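Local coordinates for protein BpsB (PgaB), Poly-beta-1,6-N-acetyl-D-glucosamine N-deacetylase (Bordetella bronchiseptica RB50, PDB 5BU6) that removes N-acetyl groups from poly-beta-1,6-N-acetyl-D-glucosamine as a family 4 carbohydrate esterase and is required for biofilm formation, at residues 107-112 / 153-158. The protein carries 5 engineered substitutions. Numbering follows the deposited sequence.
Sequences AVVTSW and SHSHNL. With NI (nickel (II) ion), chain C.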
ATOM      1  N   ALA A 107       1.061   4.415   2.059  1.00 31.57           N
ATOM      2  CA  ALA A 107       0.809   4.277   0.625  1.00 31.74           C
ATOM      3  C   ALA A 107      -0.462   5.054   0.282  1.00 32.06           C
ATOM      4  O   ALA A 107      -1.520   4.849   0.905  1.00 31.67           O
ATOM      5  CB  ALA A 107       0.686   2.807   0.230  1.00 34.27           C
ATOM      6  N   VAL A 108      -0.325   5.953  -0.685  1.00 32.51           N
ATOM      7  CA  VAL A 108      -1.327   6.959  -1.026  1.00 32.29           C
ATOM      8  C   VAL A 108      -2.096   6.585  -2.287  1.00 30.75           C
ATOM      9  O   VAL A 108      -1.472   6.296  -3.286  1.00 27.72           O
ATOM     10  CB  VAL A 108      -0.623   8.321  -1.252  1.00 39.96           C
ATOM     11  CG1 VAL A 108      -1.576   9.369  -1.772  1.00 35.01           C
ATOM     12  CG2 VAL A 108       0.083   8.766   0.030  1.00 50.70           C
ATOM     13  N   VAL A 109      -3.430   6.569  -2.257  1.00 33.79           N
ATOM     14  CA  VAL A 109      -4.198   6.445  -3.502  1.00 30.10           C
ATOM     15  C   VAL A 109      -4.385   7.864  -4.021  1.00 31.81           C
ATOM     16  O   VAL A 109      -5.147   8.640  -3.446  1.00 30.16           O
ATOM     17  CB  VAL A 109      -5.569   5.788  -3.316  1.00 30.79           C
ATOM     18  CG1 VAL A 109      -6.258   5.646  -4.668  1.00 29.29           C
ATOM     19  CG2 VAL A 109      -5.434   4.421  -2.621  1.00 28.79           C
ATOM     20  N   THR A 110      -3.672   8.240  -5.068  1.00 28.51           N
ATOM     21  CA  THR A 110      -3.552   9.671  -5.325  1.00 31.25           C
ATOM     22  C   THR A 110      -4.828  10.275  -5.929  1.00 32.40           C
ATOM     23  O   THR A 110      -5.043  11.472  -5.827  1.00 37.45           O
ATOM     24  CB  THR A 110      -2.323   9.996  -6.204  1.00 30.35           C
ATOM     25  OG1 THR A 110      -2.375   9.265  -7.431  1.00 31.62           O
ATOM     26  CG2 THR A 110      -1.038   9.629  -5.458  1.00 29.01           C
ATOM     27  N   SER A 111      -5.692   9.471  -6.531  1.00 28.15           N
ATOM     28  CA  SER A 111      -6.936  10.055  -7.027  1.00 32.46           C
ATOM     29  C   SER A 111      -7.886  10.399  -5.862  1.00 36.26           C
ATOM     30  O   SER A 111      -8.826  11.173  -6.037  1.00 36.67           O
ATOM     31  CB  SER A 111      -7.642   9.133  -8.037  1.00 34.98           C
ATOM     32  OG  SER A 111      -8.216   8.016  -7.389  1.00 37.44           O
ATOM     33  N   TRP A 112      -7.628   9.828  -4.687  1.00 31.76           N
ATOM     34  CA  TRP A 112      -8.398  10.117  -3.486  1.00 34.39           C
ATOM     35  C   TRP A 112      -7.847  11.345  -2.775  1.00 33.15           C
ATOM     36  O   TRP A 112      -8.558  12.292  -2.500  1.00 32.87           O
ATOM     37  CB  TRP A 112      -8.365   8.909  -2.533  1.00 32.85           C
ATOM     38  CG  TRP A 112      -9.039   7.686  -3.050  1.00 32.15           C
ATOM     39  CD1 TRP A 112      -9.728   7.558  -4.206  1.00 32.53           C
ATOM     40  CD2 TRP A 112      -9.082   6.394  -2.413  1.00 29.04           C
ATOM     41  NE1 TRP A 112     -10.199   6.276  -4.343  1.00 32.77           N
ATOM     42  CE2 TRP A 112      -9.828   5.544  -3.250  1.00 35.39           C
ATOM     43  CE3 TRP A 112      -8.560   5.887  -1.231  1.00 30.99           C
ATOM     44  CZ2 TRP A 112     -10.069   4.208  -2.944  1.00 41.76           C
ATOM     45  CZ3 TRP A 112      -8.814   4.542  -0.911  1.00 32.68           C
ATOM     46  CH2 TRP A 112      -9.555   3.729  -1.774  1.00 33.12           C
ATOM     47  N   SER A 153       3.279   4.698  -3.568  1.00 31.62           N
ATOM     48  CA  SER A 153       2.049   4.716  -4.349  1.00 30.60           C
ATOM     49  C   SER A 153       1.140   3.567  -3.930  1.00 32.66           C
ATOM     50  O   SER A 153       1.597   2.431  -3.786  1.00 26.77           O
ATOM     51  CB  SER A 153       2.359   4.623  -5.841  1.00 31.42           C
ATOM     52  OG  SER A 153       1.190   4.544  -6.631  1.00 30.91           O
ATOM     53  N   HIS A 154      -0.144   3.874  -3.749  1.00 28.92           N
ATOM     54  CA  HIS A 154      -1.193   2.847  -3.666  1.00 32.12           C
ATOM     55  C   HIS A 154      -2.026   2.899  -4.944  1.00 34.67           C
ATOM     56  O   HIS A 154      -3.211   2.581  -4.924  1.00 35.80           O
ATOM     57  CB  HIS A 154      -2.072   3.066  -2.420  1.00 30.81           C
ATOM     58  CG  HIS A 154      -2.708   1.820  -1.900  1.00 26.99           C
ATOM     59  ND1 HIS A 154      -2.290   0.557  -2.269  1.00 28.34           N
ATOM     60  CD2 HIS A 154      -3.743   1.639  -1.044  1.00 28.89           C
ATOM     61  CE1 HIS A 154      -3.045  -0.349  -1.668  1.00 31.43           C
ATOM     62  NE2 HIS A 154      -3.920   0.282  -0.903  1.00 24.78           N
ATOM     63  N   SER A 155      -1.361   3.290  -6.035  1.00 33.82           N
ATOM     64  CA  SER A 155      -1.913   3.568  -7.381  1.00 33.47           C
ATOM     65  C   SER A 155      -2.557   4.959  -7.422  1.00 34.41           C
ATOM     66  O   SER A 155      -2.717   5.604  -6.398  1.00 34.05           O
ATOM     67  CB  SER A 155      -2.925   2.510  -7.853  1.00 29.64           C
ATOM     68  OG  SER A 155      -4.227   2.753  -7.326  1.00 31.82           O
ATOM     69  N   HIS A 156      -2.883   5.423  -8.620  1.00 35.41           N
ATOM     70  CA  HIS A 156      -3.683   6.639  -8.786  1.00 36.83           C
ATOM     71  C   HIS A 156      -5.154   6.264  -8.676  1.00 33.52           C
ATOM     72  O   HIS A 156      -5.831   6.682  -7.764  1.00 31.17           O
ATOM     73  CB  HIS A 156      -3.397   7.328 -10.131  1.00 38.65           C
ATOM     74  CG  HIS A 156      -4.171   8.597 -10.345  1.00 32.00           C
ATOM     75  ND1 HIS A 156      -4.078   9.679  -9.497  1.00 29.87           N
ATOM     76  CD2 HIS A 156      -5.056   8.949 -11.307  1.00 37.86           C
ATOM     77  CE1 HIS A 156      -4.868  10.645  -9.931  1.00 31.13           C
ATOM     78  NE2 HIS A 156      -5.480  10.226 -11.026  1.00 38.44           N
ATOM     79  N   ASN A 157      -5.628   5.446  -9.599  1.00 32.31           N
ATOM     80  CA  ASN A 157      -7.029   5.050  -9.608  1.00 37.91           C
ATOM     81  C   ASN A 157      -7.198   3.555  -9.881  1.00 35.24           C
ATOM     82  O   ASN A 157      -8.027   3.153 -10.670  1.00 41.45           O
ATOM     83  CB  ASN A 157      -7.790   5.878 -10.645  1.00 38.92           C
ATOM     84  CG  ASN A 157      -9.290   5.763 -10.509  1.00 42.54           C
ATOM     85  OD1 ASN A 157      -9.814   5.422  -9.438  1.00 41.10           O
ATOM     86  ND2 ASN A 157      -9.995   6.038 -11.599  1.00 44.63           N
ATOM     87  N   LEU A 158      -6.389   2.720  -9.241  1.00 33.26           N
ATOM     88  CA  LEU A 158      -6.553   1.275  -9.422  1.00 34.59           C
ATOM     89  C   LEU A 158      -7.134   0.626  -8.178  1.00 31.55           C
ATOM     90  O   LEU A 158      -7.216  -0.598  -8.098  1.00 36.86           O
ATOM     91  CB  LEU A 158      -5.219   0.622  -9.762  1.00 38.55           C
ATOM     92  CG  LEU A 158      -4.581   1.142 -11.046  1.00 35.53           C
ATOM     93  CD1 LEU A 158      -3.244   0.464 -11.218  1.00 40.17           C
ATOM     94  CD2 LEU A 158      -5.469   0.897 -12.249  1.00 35.75           C
TER
HETATM   95 NI    NI C 401      -5.792  -0.189   0.147  1.00 34.40          NI
HETATM   96  O   HOH W   1      -4.748  -0.690   1.930  1.00 43.40           O
HETATM   97  O   HOH W   2      -7.500  -0.755   1.357  1.00 33.61           O
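H154 meets A107 and V109 on its way to the nickel ion: V109 CG2 lies 3.6 Å from H154 CD2, oblique to the ring, and A107 CB packs against H154 CB. H154 NE2 binds nickel at 2.2 Å, beside two waters, D84 and H159, giving the Asp-His-His metal site characteristic of this deacetylase family. The other ring nitrogen, ND1, is hydrogen-bonded to V219 O, so both ends of the imidazole are held and its rotation is fixed.

Next comes the backbone that places this histidine. H154 N donates to V108 O, 2.8 Å away, and T110 N to S155 O. Beyond them, H156 O is gripped twice from one face of its plane, by S111 N and by S111 OG (2.8 Å). With CG anti to the backbone N (chi1 -179°), the H156 ring returns to the start of helix 110-113: ND1 shares a 2.7 Å hydrogen bond with T110 OG1 at the ring edge, while S111 CB makes a CH-pi contact over one face, 3.8 Å from the ring centroid. S155 OG donates to H154 O and accepts from L158 N, an ST motif within 153-158.

D199 of helix 189-211 takes the N-H groups of H156 and N157. The contact thus joins the C-terminal end of strand 104-108 and the start of helix 110-113 to the loop that follows the neighbouring parallel strand 149-153, between helix 189-211 and the metal site.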